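Endolysin B (Mycobacterium phage D29, PDB 3HC7) hydrolyses the ester junction between mycolic acids and the arabinogalactan-peptidoglycan of the host cell wall, so that new phage particles can escape at lysis. Local coordinates at residues A[86-91]-A[111-116]; A[124-129]-A[133-138]; A[177-182]-A[216-221]; A[187-192]-A[201-206]. All coordinates share one frame; numbering follows the deposited sequence.

How the contacts relate
From the N terminus, contact 1 comes first. It packs helix 83-96 on strand 110-116 and closes a beta-alpha-beta crossover of the parallel sheet. Contact 2 follows after that strand, where 124-129 and 133-138 run nearly antiparallel in the loop. Contact 3 joins helix 179-189 to helix 212-230 and closes a longer loop. Contact 4 lies within that loop and ties the end of helix 179-189 to helix 200-207. Contacts 3 and 4 touch through L204 with I216 and V187 with A219. M188 of contact 4 also reaches I86 of contact 1, joining the helical part to the sheet core.

Contact 1 (A[86-91]-A[111-116]); sequences IVVGQV and KKVIFW
V88 places CG1 opposite its backbone N (chi1 173°), and this sends the methyl from helix 86-91 toward strand 111-116. V113 answers with its own CG1. The two methyls meet at 3.7 Å, V88 CG1 to V113 CG1, as the side chains pass in opposite directions. F115 uses another setting. Its CG lies beside the backbone N (chi1 -57°), which swings the ring back toward the helix.

One corner of that ring does most of the touching. CE1 of F115 sits 3.6 Å from CG1 of V88, which approaches the ring obliquely. CE1 is also 3.6 Å from the backbone N of G89, which lies at the ring edge, near its plane. CZ of F115 follows on to 4.1 Å from CA of G89. Glycine has no side chain, and the phenyl edge comes right up to the helix backbone here. The contact is wholly apolar at its side chains and buried.

Helix and strand axes are 9.0 Å apart at closest approach and run at 141° to each other. This is the return half of a beta-alpha-beta crossover in an alpha/beta hydrolase fold. Helix 83-96 begins right after the active-site S82, which sits at a probable nucleophile elbow. V88 also packs on M78 of strand 76-81. Helix 50-70 covers I86 and V91, while helix 245-251 lies against I114 of the strand.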
loop_
_atom_site.group_PDB
_atom_site.type_symbol
_atom_site.label_atom_id
_atom_site.label_comp_id
_atom_site.label_asym_id
_atom_site.label_seq_id
_atom_site.Cartn_x
_atom_site.Cartn_y
_atom_site.Cartn_z
ATOM N N ILE A 86 0.467 0.194 -1.484
ATOM C CA ILE A 86 0.449 0.547 -2.904
ATOM C C ILE A 86 1.652 -0.073 -3.626
ATOM O O ILE A 86 1.502 -0.645 -4.712
ATOM C CB ILE A 86 0.465 2.073 -3.142
ATOM C CG1 ILE A 86 -0.672 2.771 -2.395
ATOM C CG2 ILE A 86 0.360 2.390 -4.642
ATOM C CD1 ILE A 86 -0.588 4.313 -2.481
ATOM N N VAL A 87 2.840 0.045 -3.029
ATOM C CA VAL A 87 4.042 -0.524 -3.635
ATOM C C VAL A 87 3.868 -2.023 -3.876
ATOM O O VAL A 87 4.074 -2.503 -4.991
ATOM C CB VAL A 87 5.314 -0.276 -2.782
ATOM C CG1 VAL A 87 6.505 -1.104 -3.327
ATOM C CG2 VAL A 87 5.654 1.211 -2.740
ATOM N N VAL A 88 3.488 -2.761 -2.836
ATOM C CA VAL A 88 3.306 -4.211 -2.965
ATOM C C VAL A 88 2.189 -4.529 -3.961
ATOM O O VAL A 88 2.295 -5.472 -4.750
ATOM C CB VAL A 88 2.994 -4.885 -1.608
ATOM C CG1 VAL A 88 2.641 -6.364 -1.801
ATOM C CG2 VAL A 88 4.176 -4.749 -0.646
ATOM N N GLY A 89 1.117 -3.743 -3.913
ATOM C CA GLY A 89 -0.019 -3.934 -4.800
ATOM C C GLY A 89 0.333 -3.705 -6.265
ATOM O O GLY A 89 -0.122 -4.439 -7.139
ATOM N N GLN A 90 1.158 -2.698 -6.536
ATOM C CA GLN A 90 1.573 -2.420 -7.903
ATOM C C GLN A 90 2.428 -3.542 -8.444
ATOM O O GLN A 90 2.264 -3.959 -9.592
ATOM C CB GLN A 90 2.336 -1.105 -7.981
ATOM C CG GLN A 90 1.435 0.102 -7.901
ATOM C CD GLN A 90 0.648 0.313 -9.171
ATOM O OE1 GLN A 90 1.215 0.358 -10.258
ATOM N NE2 GLN A 90 -0.666 0.463 -9.040
ATOM N N VAL A 91 3.349 -4.024 -7.610
ATOM C CA VAL A 91 4.240 -5.099 -8.008
ATOM C C VAL A 91 3.430 -6.350 -8.307
ATOM O O VAL A 91 3.625 -6.978 -9.335
ATOM C CB VAL A 91 5.336 -5.370 -6.948
ATOM C CG1 VAL A 91 6.005 -6.709 -7.195
ATOM C CG2 VAL A 91 6.366 -4.262 -6.972
ATOM N N LYS A 111 3.493 -17.218 -1.960
ATOM C CA LYS A 111 2.575 -17.936 -1.079
ATOM C C LYS A 111 1.621 -17.021 -0.320
ATOM O O LYS A 111 0.453 -17.363 -0.119
ATOM C CB LYS A 111 3.347 -18.815 -0.094
ATOM C CG LYS A 111 4.168 -19.912 -0.754
ATOM C CD LYS A 111 3.313 -20.758 -1.686
ATOM C CE LYS A 111 4.129 -21.888 -2.300
ATOM N NZ LYS A 111 3.343 -22.669 -3.295
ATOM N N LYS A 112 2.114 -15.862 0.105
ATOM C CA LYS A 112 1.338 -15.004 0.987
ATOM C C LYS A 112 1.612 -13.533 0.734
ATOM O O LYS A 112 2.759 -13.128 0.562
ATOM C CB LYS A 112 1.662 -15.312 2.454
ATOM C CG LYS A 112 1.333 -16.729 2.908
ATOM C CD LYS A 112 1.862 -16.978 4.306
ATOM C CE LYS A 112 1.723 -18.448 4.691
ATOM N NZ LYS A 112 0.380 -18.735 5.257
ATOM N N VAL A 113 0.553 -12.732 0.735
ATOM C CA VAL A 113 0.702 -11.290 0.655
ATOM C C VAL A 113 -0.101 -10.649 1.758
ATOM O O VAL A 113 -1.230 -11.063 2.024
ATOM C CB VAL A 113 0.197 -10.734 -0.684
ATOM C CG1 VAL A 113 0.550 -9.266 -0.798
ATOM C CG2 VAL A 113 0.805 -11.501 -1.820
ATOM N N ILE A 114 0.482 -9.638 2.393
ATOM C CA ILE A 114 -0.194 -8.891 3.446
ATOM C C ILE A 114 -0.266 -7.410 3.117
ATOM O O ILE A 114 0.754 -6.784 2.820
ATOM C CB ILE A 114 0.533 -9.026 4.794
ATOM C CG1 ILE A 114 0.435 -10.456 5.318
ATOM C CG2 ILE A 114 -0.048 -8.046 5.806
ATOM C CD1 ILE A 114 1.380 -10.746 6.449
ATOM N N PHE A 115 -1.477 -6.862 3.178
ATOM C CA PHE A 115 -1.687 -5.425 3.091
ATOM C C PHE A 115 -2.334 -4.909 4.372
ATOM O O PHE A 115 -3.263 -5.529 4.894
ATOM C CB PHE A 115 -2.623 -5.092 1.931
ATOM C CG PHE A 115 -2.157 -5.598 0.597
ATOM C CD1 PHE A 115 -1.165 -4.930 -0.107
ATOM C CD2 PHE A 115 -2.729 -6.730 0.035
ATOM C CE1 PHE A 115 -0.746 -5.386 -1.351
ATOM C CE2 PHE A 115 -2.317 -7.188 -1.206
ATOM C CZ PHE A 115 -1.319 -6.520 -1.898
ATOM N N TRP A 116 -1.841 -3.783 4.878
ATOM C CA TRP A 116 -2.564 -3.025 5.896
ATOM C C TRP A 116 -2.854 -1.668 5.281
ATOM O O TRP A 116 -1.984 -1.106 4.613
ATOM C CB TRP A 116 -1.718 -2.792 7.150
ATOM C CG TRP A 116 -1.197 -4.006 7.882
ATOM C CD1 TRP A 116 -1.833 -4.714 8.871
ATOM C CD2 TRP A 116 0.100 -4.599 7.739
ATOM N NE1 TRP A 116 -1.018 -5.728 9.326
ATOM C CE2 TRP A 116 0.173 -5.678 8.648
ATOM C CE3 TRP A 116 1.203 -4.327 6.926
ATOM C CZ2 TRP A 116 1.308 -6.482 8.762
ATOM C CZ3 TRP A 116 2.328 -5.128 7.039
ATOM C CH2 TRP A 116 2.369 -6.194 7.950
#

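Contact 2 (A[124-129]-A[133-138]); sequences GFAHSD and HPVAAP
V135 reaches across to A126, H127 and S128 with one branch. Its CB stands 4.3 Å from CB of S128. CG2 lies 3.8 Å from CB of A126 and 3.7 Å from the carbonyl carbon of H127, so a methyl rests against both a side chain and a peptide group. The torsion at chi1 (66°) puts CG2 opposite the backbone N of V135 and leaves CG1 between N and the carbonyl carbon.

The two arms run nearly antiparallel, 162° apart, in the loop between strand 110-116 and strand 140-141. At one end CA of G124 comes to 3.5 Å from O of P138. The positive phi of G124 (73°) is a backbone shape that favours glycine. At the other end, water 1 lies 2.8 Å from OG of S128 and within bonding distance of OD1 of D129 and O of H133, but its protons cannot serve every acceptor near it. OD1 of D129 is bonded to H163, OD2 to the backbone N of N243, and OG of S128 to the N of E130. H133 lies about 8 Å from the active-site H240, and A136 about 7 Å from D166, the probable third catalytic residue, side chain to side chain.

The chemistry is split: methyls in the middle, water where 130-132 join the arms. The carboxylate of D129 gathers several donors, which would be expected to favour its charged form.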
loop_
_atom_site.group_PDB
_atom_site.type_symbol
_atom_site.label_atom_id
_atom_site.label_comp_id
_atom_site.label_asym_id
_atom_site.label_seq_id
_atom_site.Cartn_x
_atom_site.Cartn_y
_atom_site.Cartn_z
ATOM N N GLY A 124 -14.630 -5.193 -1.441
ATOM C CA GLY A 124 -15.241 -6.189 -0.578
ATOM C C GLY A 124 -14.288 -7.226 -0.009
ATOM O O GLY A 124 -14.711 -8.184 0.632
ATOM N N PHE A 125 -12.995 -7.027 -0.233
ATOM C CA PHE A 125 -11.967 -7.941 0.245
ATOM C C PHE A 125 -11.262 -7.366 1.483
ATOM O O PHE A 125 -10.430 -6.476 1.354
ATOM C CB PHE A 125 -10.954 -8.155 -0.877
ATOM C CG PHE A 125 -10.002 -9.289 -0.643
ATOM C CD1 PHE A 125 -10.145 -10.482 -1.339
ATOM C CD2 PHE A 125 -8.950 -9.161 0.248
ATOM C CE1 PHE A 125 -9.266 -11.529 -1.140
ATOM C CE2 PHE A 125 -8.067 -10.215 0.458
ATOM C CZ PHE A 125 -8.227 -11.398 -0.240
ATOM N N ALA A 126 -11.580 -7.877 2.674
ATOM C CA ALA A 126 -10.957 -7.372 3.904
ATOM C C ALA A 126 -10.918 -8.381 5.056
ATOM O O ALA A 126 -11.757 -9.279 5.141
ATOM C CB ALA A 126 -11.649 -6.102 4.356
ATOM N N HIS A 127 -9.943 -8.207 5.949
ATOM C CA HIS A 127 -9.783 -9.078 7.112
ATOM C C HIS A 127 -9.654 -8.239 8.367
ATOM O O HIS A 127 -9.102 -7.140 8.328
ATOM C CB HIS A 127 -8.541 -9.968 6.979
ATOM C CG HIS A 127 -8.588 -10.906 5.813
ATOM N ND1 HIS A 127 -7.895 -10.674 4.644
ATOM C CD2 HIS A 127 -9.238 -12.082 5.641
ATOM C CE1 HIS A 127 -8.119 -11.664 3.798
ATOM N NE2 HIS A 127 -8.933 -12.530 4.379
ATOM N N SER A 128 -10.158 -8.762 9.482
ATOM C CA SER A 128 -10.055 -8.073 10.761
ATOM C C SER A 128 -8.662 -8.245 11.351
ATOM O O SER A 128 -8.040 -9.297 11.185
ATOM C CB SER A 128 -11.097 -8.615 11.744
ATOM O OG SER A 128 -10.929 -8.039 13.028
ATOM N N ASP A 129 -8.171 -7.212 12.033
ATOM C CA ASP A 129 -6.910 -7.324 12.764
ATOM C C ASP A 129 -7.149 -7.595 14.251
ATOM O O ASP A 129 -6.277 -7.358 15.087
ATOM C CB ASP A 129 -6.028 -6.087 12.563
ATOM C CG ASP A 129 -6.670 -4.813 13.081
ATOM O OD1 ASP A 129 -7.910 -4.752 13.152
ATOM O OD2 ASP A 129 -5.929 -3.866 13.408
ATOM N N HIS A 133 -10.844 -1.889 16.313
ATOM C CA HIS A 133 -11.518 -1.301 15.160
ATOM C C HIS A 133 -12.277 -2.316 14.310
ATOM O O HIS A 133 -11.795 -3.425 14.074
ATOM C CB HIS A 133 -10.527 -0.507 14.302
ATOM C CG HIS A 133 -10.164 0.821 14.885
ATOM N ND1 HIS A 133 -11.011 1.908 14.838
ATOM C CD2 HIS A 133 -9.056 1.236 15.544
ATOM C CE1 HIS A 133 -10.440 2.935 15.440
ATOM N NE2 HIS A 133 -9.252 2.555 15.877
ATOM N N PRO A 134 -13.471 -1.924 13.840
ATOM C CA PRO A 134 -14.328 -2.776 13.010
ATOM C C PRO A 134 -13.765 -2.923 11.600
ATOM O O PRO A 134 -13.330 -1.940 11.006
ATOM C CB PRO A 134 -15.648 -2.009 12.971
ATOM C CG PRO A 134 -15.272 -0.580 13.193
ATOM C CD PRO A 134 -14.015 -0.564 14.006
ATOM N N VAL A 135 -13.767 -4.143 11.078
ATOM C CA VAL A 135 -13.278 -4.385 9.731
ATOM C C VAL A 135 -14.061 -3.528 8.738
ATOM O O VAL A 135 -15.217 -3.184 8.985
ATOM C CB VAL A 135 -13.396 -5.875 9.355
ATOM C CG1 VAL A 135 -14.858 -6.284 9.276
ATOM C CG2 VAL A 135 -12.672 -6.159 8.042
ATOM N N ALA A 136 -13.421 -3.174 7.626
ATOM C CA ALA A 136 -14.052 -2.367 6.586
ATOM C C ALA A 136 -15.291 -3.057 6.012
ATOM O O ALA A 136 -15.301 -4.271 5.830
ATOM C CB ALA A 136 -13.053 -2.072 5.478
ATOM N N ALA A 137 -16.322 -2.269 5.716
ATOM C CA ALA A 137 -17.603 -2.792 5.239
ATOM C C ALA A 137 -17.513 -3.377 3.832
ATOM O O ALA A 137 -16.584 -3.072 3.086
ATOM C CB ALA A 137 -18.664 -1.702 5.292
ATOM N N PRO A 138 -18.492 -4.218 3.470
ATOM C CA PRO A 138 -18.552 -4.964 2.207
ATOM C C PRO A 138 -18.679 -4.103 0.956
ATOM O O PRO A 138 -18.284 -4.558 -0.115
ATOM C CB PRO A 138 -19.823 -5.803 2.360
ATOM C CG PRO A 138 -20.031 -5.914 3.832
ATOM C CD PRO A 138 -19.563 -4.622 4.397
HETATM O O HOH W 1 -10.776 -5.398 12.097
HETATM O O HOH W 2 -9.634 -4.420 14.971
#

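Contact 3 (A[177-182]-A[216-221]); sequences HEYEVA and IALAGA
L218 reaches from helix 212-230 to Y179 and E180 at the first turn of helix 179-189. This is helix-helix packing between the start of helix 179-189 and helix 212-230, in the run of helices after the hydrolase sheet, away from the annotated sites. The close part is made by a single methyl. CD2 of L218 lies 3.9 Å from CA of E180 and 4.0 Å from CG of the same residue. L218 leaves the helix with CG opposite the backbone N (chi1 177°), which carries CD2 over to E180. The E180 side chain bends at chi2 (83°), and it crosses the leucine at about a right angle. Its CG methylene, not its carboxylate, makes the nearest side-chain approach.

The Y179 side of the contact is the buried one. The tyrosine passes L218 in the opposite direction, and its ring meets the methyl obliquely. It forms a cation-pi pair with R210 and touches L207 of helix 200-207. On the solvent side, E180 and L218 stay partly exposed. The buried area is small, 115 Å² in all.

L218 also packs on I183, one turn further along the helix that carries E180. E178 holds the N-cap position of that helix, and its carbonyl O accepts the N-H of A182 at 2.8 Å. On the ring side, the nearest approach is CE2 of Y179 to CD2 of L218, at 4.1 Å.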
loop_
_atom_site.group_PDB
_atom_site.type_symbol
_atom_site.label_atom_id
_atom_site.label_comp_id
_atom_site.label_asym_id
_atom_site.label_seq_id
_atom_site.Cartn_x
_atom_site.Cartn_y
_atom_site.Cartn_z
ATOM N N HIS A 177 -16.455 9.004 -7.008
ATOM C CA HIS A 177 -16.169 10.164 -7.844
ATOM C C HIS A 177 -16.718 11.442 -7.251
ATOM O O HIS A 177 -16.881 12.446 -7.936
ATOM C CB HIS A 177 -16.663 9.942 -9.269
ATOM C CG HIS A 177 -15.982 8.799 -9.952
ATOM N ND1 HIS A 177 -14.661 8.848 -10.343
ATOM C CD2 HIS A 177 -16.428 7.565 -10.287
ATOM C CE1 HIS A 177 -14.326 7.701 -10.903
ATOM N NE2 HIS A 177 -15.381 6.904 -10.881
ATOM N N GLU A 178 -16.997 11.394 -5.957
ATOM C CA GLU A 178 -17.270 12.602 -5.198
ATOM C C GLU A 178 -16.023 13.495 -5.234
ATOM O O GLU A 178 -14.889 13.007 -5.242
ATOM C CB GLU A 178 -17.663 12.215 -3.770
ATOM C CG GLU A 178 -17.484 13.285 -2.710
ATOM C CD GLU A 178 -17.801 12.757 -1.317
ATOM O OE1 GLU A 178 -18.401 11.665 -1.215
ATOM O OE2 GLU A 178 -17.450 13.424 -0.325
ATOM N N TYR A 179 -16.248 14.802 -5.254
ATOM C CA TYR A 179 -15.197 15.808 -5.380
ATOM C C TYR A 179 -14.018 15.629 -4.411
ATOM O O TYR A 179 -12.860 15.575 -4.833
ATOM C CB TYR A 179 -15.818 17.191 -5.174
ATOM C CG TYR A 179 -14.853 18.346 -5.305
ATOM C CD1 TYR A 179 -14.355 18.727 -6.545
ATOM C CD2 TYR A 179 -14.461 19.073 -4.190
ATOM C CE1 TYR A 179 -13.479 19.791 -6.664
ATOM C CE2 TYR A 179 -13.595 20.131 -4.297
ATOM C CZ TYR A 179 -13.112 20.493 -5.530
ATOM O OH TYR A 179 -12.267 21.564 -5.614
ATOM N N GLU A 180 -14.320 15.569 -3.117
ATOM C CA GLU A 180 -13.303 15.391 -2.088
ATOM C C GLU A 180 -12.499 14.121 -2.333
ATOM O O GLU A 180 -11.274 14.100 -2.180
ATOM C CB GLU A 180 -13.952 15.341 -0.695
ATOM C CG GLU A 180 -14.456 16.674 -0.200
ATOM C CD GLU A 180 -15.837 17.014 -0.733
ATOM O OE1 GLU A 180 -16.387 16.207 -1.517
ATOM O OE2 GLU A 180 -16.365 18.087 -0.366
ATOM N N VAL A 181 -13.193 13.062 -2.727
ATOM C CA VAL A 181 -12.529 11.805 -3.027
ATOM C C VAL A 181 -11.614 11.952 -4.247
ATOM O O VAL A 181 -10.483 11.470 -4.248
ATOM C CB VAL A 181 -13.552 10.659 -3.235
ATOM C CG1 VAL A 181 -12.889 9.447 -3.845
ATOM C CG2 VAL A 181 -14.211 10.293 -1.910
ATOM N N ALA A 182 -12.097 12.634 -5.282
ATOM C CA ALA A 182 -11.299 12.824 -6.491
ATOM C C ALA A 182 -10.020 13.606 -6.189
ATOM O O ALA A 182 -8.948 13.318 -6.733
ATOM C CB ALA A 182 -12.123 13.539 -7.567
ATOM N N ILE A 216 -7.294 23.935 -4.948
ATOM C CA ILE A 216 -5.953 24.150 -4.419
ATOM C C ILE A 216 -5.983 24.087 -2.888
ATOM O O ILE A 216 -5.168 23.401 -2.255
ATOM C CB ILE A 216 -5.401 25.509 -4.885
ATOM C CG1 ILE A 216 -5.020 25.448 -6.363
ATOM C CG2 ILE A 216 -4.208 25.937 -4.040
ATOM C CD1 ILE A 216 -4.741 26.811 -6.968
ATOM N N ALA A 217 -6.947 24.786 -2.304
ATOM C CA ALA A 217 -7.100 24.810 -0.855
ATOM C C ALA A 217 -7.340 23.419 -0.267
ATOM O O ALA A 217 -6.708 23.052 0.723
ATOM C CB ALA A 217 -8.209 25.736 -0.466
ATOM N N LEU A 218 -8.250 22.651 -0.860
ATOM C CA LEU A 218 -8.537 21.314 -0.337
ATOM C C LEU A 218 -7.334 20.384 -0.482
ATOM O O LEU A 218 -7.013 19.619 0.427
ATOM C CB LEU A 218 -9.762 20.693 -1.002
ATOM C CG LEU A 218 -10.072 19.260 -0.549
ATOM C CD1 LEU A 218 -10.440 19.246 0.923
ATOM C CD2 LEU A 218 -11.189 18.647 -1.381
ATOM N N ALA A 219 -6.688 20.430 -1.638
ATOM C CA ALA A 219 -5.466 19.663 -1.844
ATOM C C ALA A 219 -4.404 20.019 -0.796
ATOM O O ALA A 219 -3.749 19.143 -0.244
ATOM C CB ALA A 219 -4.928 19.881 -3.247
ATOM N N GLY A 220 -4.225 21.308 -0.531
ATOM C CA GLY A 220 -3.300 21.718 0.512
ATOM C C GLY A 220 -3.652 21.146 1.877
ATOM O O GLY A 220 -2.789 20.678 2.617
ATOM N N ALA A 221 -4.934 21.179 2.217
ATOM C CA ALA A 221 -5.369 20.710 3.522
ATOM C C ALA A 221 -5.205 19.210 3.623
ATOM O O ALA A 221 -4.856 18.677 4.681
ATOM C CB ALA A 221 -6.824 21.129 3.788
#

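Contact 4 (A[187-192]-A[201-206]); sequences VMKASG and VAQLIE
Q203 lays its amide against A190, where helix 179-189 ends. NE2 of Q203 is 3.5 Å from CA of A190 and 3.6 Å from CB. This is van der Waals contact between an amide nitrogen and the alanine carbons. The same nitrogen lies 4.2 Å from the carbonyl carbon of K189. On the other branch of the amide, OE1 of Q203 is 4.4 Å from CB of K189.

The glutamine reaches this far because its chain is extended beyond CG (chi2 -174°). Its polar end is fixed by a residue outside the pair: NE2 bonds the carbonyl O of D198, in the loop that leads to helix 200-207. The contact thus joins two consecutive helices linked by a short loop. A190 is the first residue to leave helical angles after helix 179-189, and its CB bond is aimed neither at nor away from 201-206.

Backbone bonds then hold the connection. S191 pairs with D198, and G192 with V200. Q203 also touches I186 on the helix before it. L204, next in the chain, packs on I183 and on I212 and I216 of helix 212-230.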
loop_
_atom_site.group_PDB
_atom_site.type_symbol
_atom_site.label_atom_id
_atom_site.label_comp_id
_atom_site.label_asym_id
_atom_site.label_seq_id
_atom_site.Cartn_x
_atom_site.Cartn_y
_atom_site.Cartn_z
ATOM N N VAL A 187 -4.053 14.043 -5.203
ATOM C CA VAL A 187 -2.914 14.231 -4.306
ATOM C C VAL A 187 -2.004 12.997 -4.267
ATOM O O VAL A 187 -0.774 13.092 -4.360
ATOM C CB VAL A 187 -3.392 14.613 -2.880
ATOM C CG1 VAL A 187 -2.299 14.398 -1.865
ATOM C CG2 VAL A 187 -3.822 16.051 -2.865
ATOM N N MET A 188 -2.611 11.830 -4.160
ATOM C CA MET A 188 -1.834 10.599 -4.129
ATOM C C MET A 188 -1.092 10.269 -5.437
ATOM O O MET A 188 -0.022 9.656 -5.399
ATOM C CB MET A 188 -2.712 9.437 -3.704
ATOM C CG MET A 188 -3.085 9.476 -2.235
ATOM S SD MET A 188 -4.208 8.133 -1.833
ATOM C CE MET A 188 -3.502 6.824 -2.816
ATOM N N LYS A 189 -1.643 10.676 -6.581
ATOM C CA LYS A 189 -1.028 10.364 -7.883
ATOM C C LYS A 189 -0.101 11.449 -8.450
ATOM O O LYS A 189 0.610 11.218 -9.427
ATOM C CB LYS A 189 -2.122 10.071 -8.915
ATOM C CG LYS A 189 -2.982 8.873 -8.572
ATOM C CD LYS A 189 -4.324 8.951 -9.272
ATOM C CE LYS A 189 -4.182 8.974 -10.787
ATOM N NZ LYS A 189 -5.524 8.955 -11.443
ATOM N N ALA A 190 -0.117 12.637 -7.850
ATOM C CA ALA A 190 0.562 13.787 -8.434
ATOM C C ALA A 190 2.085 13.672 -8.370
ATOM O O ALA A 190 2.626 13.071 -7.443
ATOM C CB ALA A 190 0.110 15.072 -7.732
ATOM N N SER A 191 2.763 14.270 -9.348
ATOM C CA SER A 191 4.222 14.345 -9.356
ATOM C C SER A 191 4.718 15.499 -8.479
ATOM O O SER A 191 5.893 15.556 -8.120
ATOM C CB SER A 191 4.729 14.537 -10.784
ATOM O OG SER A 191 4.153 15.692 -11.372
ATOM N N GLY A 192 3.807 16.406 -8.147
ATOM C CA GLY A 192 4.095 17.632 -7.402
ATOM C C GLY A 192 2.874 18.540 -7.500
ATOM O O GLY A 192 1.911 18.196 -8.185
ATOM N N VAL A 201 -2.093 20.832 -9.949
ATOM C CA VAL A 201 -2.779 21.912 -10.662
ATOM C C VAL A 201 -3.269 21.483 -12.053
ATOM O O VAL A 201 -4.373 21.842 -12.468
ATOM C CB VAL A 201 -1.918 23.190 -10.764
ATOM C CG1 VAL A 201 -2.503 24.157 -11.786
ATOM C CG2 VAL A 201 -1.795 23.869 -9.404
ATOM N N ALA A 202 -2.457 20.711 -12.767
ATOM C CA ALA A 202 -2.868 20.191 -14.076
ATOM C C ALA A 202 -4.091 19.293 -13.917
ATOM O O ALA A 202 -5.063 19.398 -14.665
ATOM C CB ALA A 202 -1.737 19.420 -14.717
ATOM N N GLN A 203 -4.031 18.407 -12.930
ATOM C CA GLN A 203 -5.135 17.510 -12.636
ATOM C C GLN A 203 -6.399 18.236 -12.188
ATOM O O GLN A 203 -7.509 17.819 -12.537
ATOM C CB GLN A 203 -4.712 16.454 -11.612
ATOM C CG GLN A 203 -3.621 15.513 -12.131
ATOM C CD GLN A 203 -3.307 14.384 -11.160
ATOM O OE1 GLN A 203 -4.099 13.459 -10.983
ATOM N NE2 GLN A 203 -2.137 14.451 -10.537
ATOM N N LEU A 204 -6.241 19.317 -11.421
ATOM C CA LEU A 204 -7.396 20.090 -10.984
ATOM C C LEU A 204 -8.128 20.668 -12.187
ATOM O O LEU A 204 -9.359 20.703 -12.226
ATOM C CB LEU A 204 -6.988 21.209 -10.012
ATOM C CG LEU A 204 -6.635 20.751 -8.592
ATOM C CD1 LEU A 204 -6.216 21.947 -7.726
ATOM C CD2 LEU A 204 -7.818 20.007 -7.970
ATOM N N ILE A 205 -7.361 21.114 -13.174
ATOM C CA ILE A 205 -7.941 21.704 -14.373
ATOM C C ILE A 205 -8.748 20.663 -15.137
ATOM O O ILE A 205 -9.877 20.918 -15.546
ATOM C CB ILE A 205 -6.856 22.315 -15.277
ATOM C CG1 ILE A 205 -6.415 23.662 -14.698
ATOM C CG2 ILE A 205 -7.384 22.508 -16.698
ATOM C CD1 ILE A 205 -5.015 24.073 -15.111
ATOM N N GLU A 206 -8.168 19.486 -15.311
ATOM C CA GLU A 206 -8.869 18.395 -15.973
ATOM C C GLU A 206 -10.142 18.015 -15.201
ATOM O O GLU A 206 -11.202 17.793 -15.804
ATOM C CB GLU A 206 -7.944 17.191 -16.140
ATOM C CG GLU A 206 -8.430 16.187 -17.174
#